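Local coordinates for glutathione-specific gamma-glutamylcyclotransferase (Saccharomyces cerevisiae S288c, PDB 5HWK), which cleaves glutathione into 5-oxo-L-proline and the dipeptide Cys-Gly, acting on no other gamma-glutamyl peptide, at residues L16-P21 with L197-Q202; A184-H187 with S192-E195. All coordinates share one frame; numbering follows the deposited sequence. Where two conformers were deposited one is given.

Contact 1 of 2, residues L16-P21 with L197-Q202; sequences LIYKPP and LAKLEQ. With BEZ (benzoic acid), chain C.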
loop_
_atom_site.group_PDB
_atom_site.type_symbol
_atom_site.label_atom_id
_atom_site.label_comp_id
_atom_site.label_asym_id
_atom_site.label_seq_id
_atom_site.Cartn_x
_atom_site.Cartn_y
_atom_site.Cartn_z
ATOM N N LEU A 16 -1.896 0.928 -8.078
ATOM C CA LEU A 16 -2.263 -0.310 -8.774
ATOM C C LEU A 16 -3.663 -0.754 -8.414
ATOM O O LEU A 16 -4.227 -1.584 -9.135
ATOM C CB LEU A 16 -1.284 -1.445 -8.435
ATOM C CG LEU A 16 0.103 -1.326 -9.066
ATOM C CD1 LEU A 16 1.112 -2.289 -8.340
ATOM C CD2 LEU A 16 0.064 -1.601 -10.565
ATOM N N ILE A 17 -4.241 -0.259 -7.309
ATOM C CA ILE A 17 -5.614 -0.632 -6.969
ATOM C C ILE A 17 -6.582 -0.163 -8.043
ATOM O O ILE A 17 -7.458 -0.907 -8.494
ATOM C CB ILE A 17 -6.014 -0.062 -5.596
ATOM C CG1 ILE A 17 -5.196 -0.716 -4.498
ATOM C CG2 ILE A 17 -7.487 -0.344 -5.365
ATOM C CD1 ILE A 17 -5.437 -0.103 -3.095
ATOM N N TYR A 18 -6.467 1.093 -8.450
ATOM C CA TYR A 18 -7.445 1.667 -9.360
ATOM C C TYR A 18 -6.933 1.859 -10.774
ATOM O O TYR A 18 -7.746 2.166 -11.667
ATOM C CB TYR A 18 -7.992 2.986 -8.831
ATOM C CG TYR A 18 -6.910 3.989 -8.524
ATOM C CD1 TYR A 18 -6.304 4.736 -9.545
ATOM C CD2 TYR A 18 -6.470 4.166 -7.232
ATOM C CE1 TYR A 18 -5.322 5.664 -9.276
ATOM C CE2 TYR A 18 -5.482 5.114 -6.955
ATOM C CZ TYR A 18 -4.913 5.824 -7.992
ATOM O OH TYR A 18 -3.922 6.728 -7.747
ATOM N N LYS A 19 -5.624 1.702 -11.005
ATOM C CA LYS A 19 -5.044 1.709 -12.346
ATOM C C LYS A 19 -4.304 0.375 -12.418
ATOM O O LYS A 19 -3.087 0.310 -12.164
ATOM C CB LYS A 19 -4.108 2.903 -12.523
ATOM C CG LYS A 19 -3.500 3.028 -13.901
ATOM C CD LYS A 19 -2.926 4.415 -14.111
ATOM C CE LYS A 19 -1.686 4.398 -14.978
ATOM N NZ LYS A 19 -0.541 3.820 -14.228
ATOM N N PRO A 20 -5.004 -0.704 -12.747
ATOM C CA PRO A 20 -4.439 -2.048 -12.573
ATOM C C PRO A 20 -3.331 -2.328 -13.564
ATOM O O PRO A 20 -3.189 -1.633 -14.584
ATOM C CB PRO A 20 -5.637 -2.964 -12.850
ATOM C CG PRO A 20 -6.513 -2.146 -13.760
ATOM C CD PRO A 20 -6.386 -0.741 -13.263
ATOM N N PRO A 21 -2.533 -3.354 -13.290
ATOM C CA PRO A 21 -1.600 -3.850 -14.302
ATOM C C PRO A 21 -2.347 -4.535 -15.446
ATOM O O PRO A 21 -3.499 -4.971 -15.318
ATOM C CB PRO A 21 -0.733 -4.831 -13.515
ATOM C CG PRO A 21 -1.621 -5.312 -12.415
ATOM C CD PRO A 21 -2.552 -4.175 -12.069
ATOM N N LEU A 197 -4.713 11.177 -3.534
ATOM C CA LEU A 197 -5.312 10.707 -2.283
ATOM C C LEU A 197 -6.780 10.373 -2.465
ATOM O O LEU A 197 -7.272 9.362 -1.957
ATOM C CB LEU A 197 -5.140 11.764 -1.197
ATOM C CG LEU A 197 -5.754 11.565 0.169
ATOM C CD1 LEU A 197 -5.325 10.234 0.786
ATOM C CD2 LEU A 197 -5.360 12.726 1.094
ATOM N N ALA A 198 -7.522 11.239 -3.155
ATOM C CA ALA A 198 -8.944 11.008 -3.355
ATOM C C ALA A 198 -9.206 9.746 -4.173
ATOM O O ALA A 198 -10.226 9.049 -3.949
ATOM C CB ALA A 198 -9.554 12.235 -4.073
ATOM N N LYS A 199 -8.357 9.478 -5.174
ATOM C CA LYS A 199 -8.580 8.254 -5.951
ATOM C C LYS A 199 -8.366 7.027 -5.095
ATOM O O LYS A 199 -9.076 6.040 -5.256
ATOM C CB LYS A 199 -7.676 8.221 -7.176
ATOM C CG LYS A 199 -8.183 9.123 -8.320
ATOM C CD LYS A 199 -7.284 8.946 -9.509
ATOM C CE LYS A 199 -7.709 9.678 -10.749
ATOM N NZ LYS A 199 -9.112 9.326 -11.171
ATOM N N LEU A 200 -7.372 7.063 -4.195
ATOM C CA LEU A 200 -7.133 5.890 -3.331
ATOM C C LEU A 200 -8.317 5.704 -2.389
ATOM O O LEU A 200 -8.839 4.601 -2.244
ATOM C CB LEU A 200 -5.831 6.103 -2.543
ATOM C CG LEU A 200 -5.526 4.959 -1.553
ATOM C CD1 LEU A 200 -5.481 3.562 -2.253
ATOM C CD2 LEU A 200 -4.226 5.273 -0.800
ATOM N N GLU A 201 -8.794 6.788 -1.779
ATOM C CA GLU A 201 -9.955 6.693 -0.906
ATOM C C GLU A 201 -11.184 6.166 -1.662
ATOM O O GLU A 201 -11.938 5.339 -1.136
ATOM C CB GLU A 201 -10.215 8.074 -0.275
ATOM N N GLN A 202 -11.419 6.660 -2.885
ATOM C CA GLN A 202 -12.519 6.153 -3.703
ATOM C C GLN A 202 -12.386 4.656 -3.921
ATOM O O GLN A 202 -13.369 3.899 -3.807
ATOM C CB GLN A 202 -12.534 6.871 -5.079
ATOM C CG GLN A 202 -13.657 6.417 -6.062
ATOM C CD GLN A 202 -13.528 7.049 -7.437
ATOM O OE1 GLN A 202 -12.472 7.027 -8.073
ATOM N NE2 GLN A 202 -14.606 7.672 -7.884
HETATM C C BEZ C . 0.959 -0.076 -5.563
HETATM O O1 BEZ C . -0.173 0.207 -5.847
HETATM O O2 BEZ C . 1.115 -1.050 -4.818
HETATM C C1 BEZ C . 2.111 0.765 -6.014
HETATM C C2 BEZ C . 3.346 0.521 -5.446
HETATM C C3 BEZ C . 4.440 1.326 -5.786
HETATM C C4 BEZ C . 4.315 2.308 -6.753
HETATM C C5 BEZ C . 3.078 2.508 -7.345
HETATM C C6 BEZ C . 1.958 1.762 -6.990
#
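The CA atoms of Y18 and L200 are the nearest pair across the segments, 7.4 Å apart, where the short, weakly bonded turn of helix at 16-18 faces the long helix 193-205 and side chains span the gap. In this ChaC member of the gamma-glutamylcyclotransferase family, the turn continues from the segment V10-S15, at the end of strand 8-12, which by similarity binds the substrate, so the contact joins the turn next to the pocket to helix 193-205. K199 lies over one face of the Y18 ring in a CH-pi contact: its CB stands 3.9 Å from the ring centroid, 18° off the normal and displaced toward the rim on the CZ side. The two side chains cross at about a right angle, and the lysine continues past the ring with its CD 3.8 Å from CE1 of Y18. CG of Y18 sits between its backbone N and carbonyl carbon (chi1 55°), which swings the ring out toward helix 193-205; Y196 and A203 of the same helix also touch it. Deeper in, CD1 of I17 meets CD1 of L200 as two buried methyls, and L200 also reaches L221 of helix 219-232. L200 has CG anti to the backbone N, which directs the branched end toward I17. Just before these residues, L16 belongs to the benzoic acid pocket, lining it with its side chain: CD1 lies 3.6 Å from the carboxylate carbon C of the ligand. The ligand is held by main-chain N-H groups; Y13 N and G14 N are also hydrogen-bonded to it. L16 N donates to O1 of the benzoic acid at 2.9 Å, with an N-H...O angle of 154°.

Contact 2 of 2, residues A184-H187 with S192-E195; sequences AVSH and SNYE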
loop_
_atom_site.group_PDB
_atom_site.type_symbol
_atom_site.label_atom_id
_atom_site.label_comp_id
_atom_site.label_asym_id
_atom_site.label_seq_id
_atom_site.Cartn_x
_atom_site.Cartn_y
_atom_site.Cartn_z
ATOM N N ALA A 184 -1.888 19.174 0.183
ATOM C CA ALA A 184 -2.896 20.172 -0.139
ATOM C C ALA A 184 -2.408 21.155 -1.188
ATOM O O ALA A 184 -3.236 21.805 -1.826
ATOM C CB ALA A 184 -3.234 20.937 1.131
ATOM N N VAL A 185 -1.096 21.318 -1.361
ATOM C CA VAL A 185 -0.558 22.304 -2.309
ATOM C C VAL A 185 0.148 21.704 -3.518
ATOM O O VAL A 185 0.412 22.427 -4.488
ATOM C CB VAL A 185 0.358 23.334 -1.614
ATOM C CG1 VAL A 185 -0.429 24.095 -0.535
ATOM C CG2 VAL A 185 1.643 22.665 -1.113
ATOM N N SER A 186 0.486 20.430 -3.498
ATOM C CA SER A 186 1.370 19.910 -4.523
ATOM C C SER A 186 0.595 19.432 -5.752
ATOM O O SER A 186 -0.600 19.098 -5.693
ATOM C CB SER A 186 2.232 18.761 -3.962
ATOM O OG SER A 186 3.110 19.194 -2.910
ATOM N N HIS A 187 1.281 19.453 -6.887
ATOM C CA HIS A 187 0.724 18.806 -8.075
ATOM C C HIS A 187 1.914 18.564 -8.993
ATOM O O HIS A 187 2.970 19.183 -8.839
ATOM C CB HIS A 187 -0.362 19.683 -8.757
ATOM C CG HIS A 187 0.195 20.704 -9.657
ATOM N ND1 HIS A 187 0.652 21.891 -9.160
ATOM C CD2 HIS A 187 0.287 20.790 -11.008
ATOM C CE1 HIS A 187 1.025 22.674 -10.160
ATOM N NE2 HIS A 187 0.802 22.032 -11.294
ATOM N N SER A 192 -3.109 16.755 -9.375
ATOM C CA SER A 192 -2.842 17.252 -8.042
ATOM C C SER A 192 -2.535 16.091 -7.110
ATOM O O SER A 192 -2.974 14.933 -7.299
ATOM C CB SER A 192 -4.015 18.030 -7.462
ATOM O OG SER A 192 -5.097 17.155 -7.217
ATOM N N ASN A 193 -1.795 16.393 -6.067
ATOM C CA ASN A 193 -1.522 15.358 -5.063
ATOM C C ASN A 193 -2.826 15.008 -4.350
ATOM O O ASN A 193 -3.051 13.845 -3.984
ATOM C CB ASN A 193 -0.487 15.925 -4.090
ATOM C CG ASN A 193 0.249 14.871 -3.244
ATOM O OD1 ASN A 193 1.266 15.242 -2.677
ATOM N ND2 ASN A 193 -0.200 13.619 -3.217
ATOM N N TYR A 194 -3.745 15.978 -4.233
ATOM C CA TYR A 194 -5.035 15.695 -3.626
ATOM C C TYR A 194 -5.811 14.658 -4.417
ATOM O O TYR A 194 -6.449 13.776 -3.820
ATOM C CB TYR A 194 -5.816 17.009 -3.563
ATOM C CG TYR A 194 -7.258 16.941 -3.174
ATOM C CD1 TYR A 194 -7.663 16.497 -1.911
ATOM C CD2 TYR A 194 -8.221 17.505 -4.000
ATOM C CE1 TYR A 194 -9.019 16.520 -1.560
ATOM C CE2 TYR A 194 -9.511 17.503 -3.670
ATOM C CZ TYR A 194 -9.914 17.025 -2.461
ATOM O OH TYR A 194 -11.258 17.105 -2.183
ATOM N N GLU A 195 -5.794 14.767 -5.752
ATOM C CA GLU A 195 -6.481 13.778 -6.594
ATOM C C GLU A 195 -5.925 12.367 -6.324
ATOM O O GLU A 195 -6.694 11.400 -6.302
ATOM C CB GLU A 195 -6.297 14.105 -8.074
ATOM C CG GLU A 195 -7.055 13.161 -8.954
ATOM C CD GLU A 195 -6.689 13.224 -10.456
ATOM O OE1 GLU A 195 -5.537 13.595 -10.819
ATOM O OE2 GLU A 195 -7.535 12.813 -11.272
HETATM O O HOH W 1 -2.979 18.860 -4.270
#
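With CG of H187 set between its backbone N and carbonyl carbon (chi1 83°), the imidazole leads away from S192 and CB alone makes the close approach, 3.5 Å from CA of S192. S192 has a similar first torsion, which turns OG back over the start of helix 193-205, where it accepts from E195 N at 2.9 Å. H187 and S192 form an antiparallel non-hydrogen-bonded pair with both side chains on one face. Beside them, N193 N donates to S186 O at 3.0 Å in an almost straight bond (177°), although the donor stands 46° out of the carbonyl plane. S186 O also accepts from a water, whose oxygen is 2.8 Å away, and that water accepts from Y194 N, so another amide of the helix's first turn is satisfied. CB of S186 packs 3.9 Å from CB of N193, while the polar ends of both residues turn to other partners: S186 OG to V182 O, and N193 OD1 to R55 N. The arrangement is that of a short beta hairpin linking two helices, with S192 as the serine N-cap of the second.

From the N terminus, the chain leaves strand 8-12, passes through V10-S15, the likely substrate-binding segment, into 16-21, and then builds most of the fold, including the remaining strands of the six-stranded antiparallel sheet, before returning at 197-202. Contact 1 closes this loop of 175 residues. Contact 2 is nested inside it and closes a loop of only four residues between helices 176-185 and 193-205. Both use helix 193-205: contact 2 ties its first turn to the chain just after helix 176-185, and contact 1, centred about 15 Å from the centre of contact 2, sets its middle against the turn 16-18, beside the ligand pocket. The two are joined through that helix, with no other touch between them.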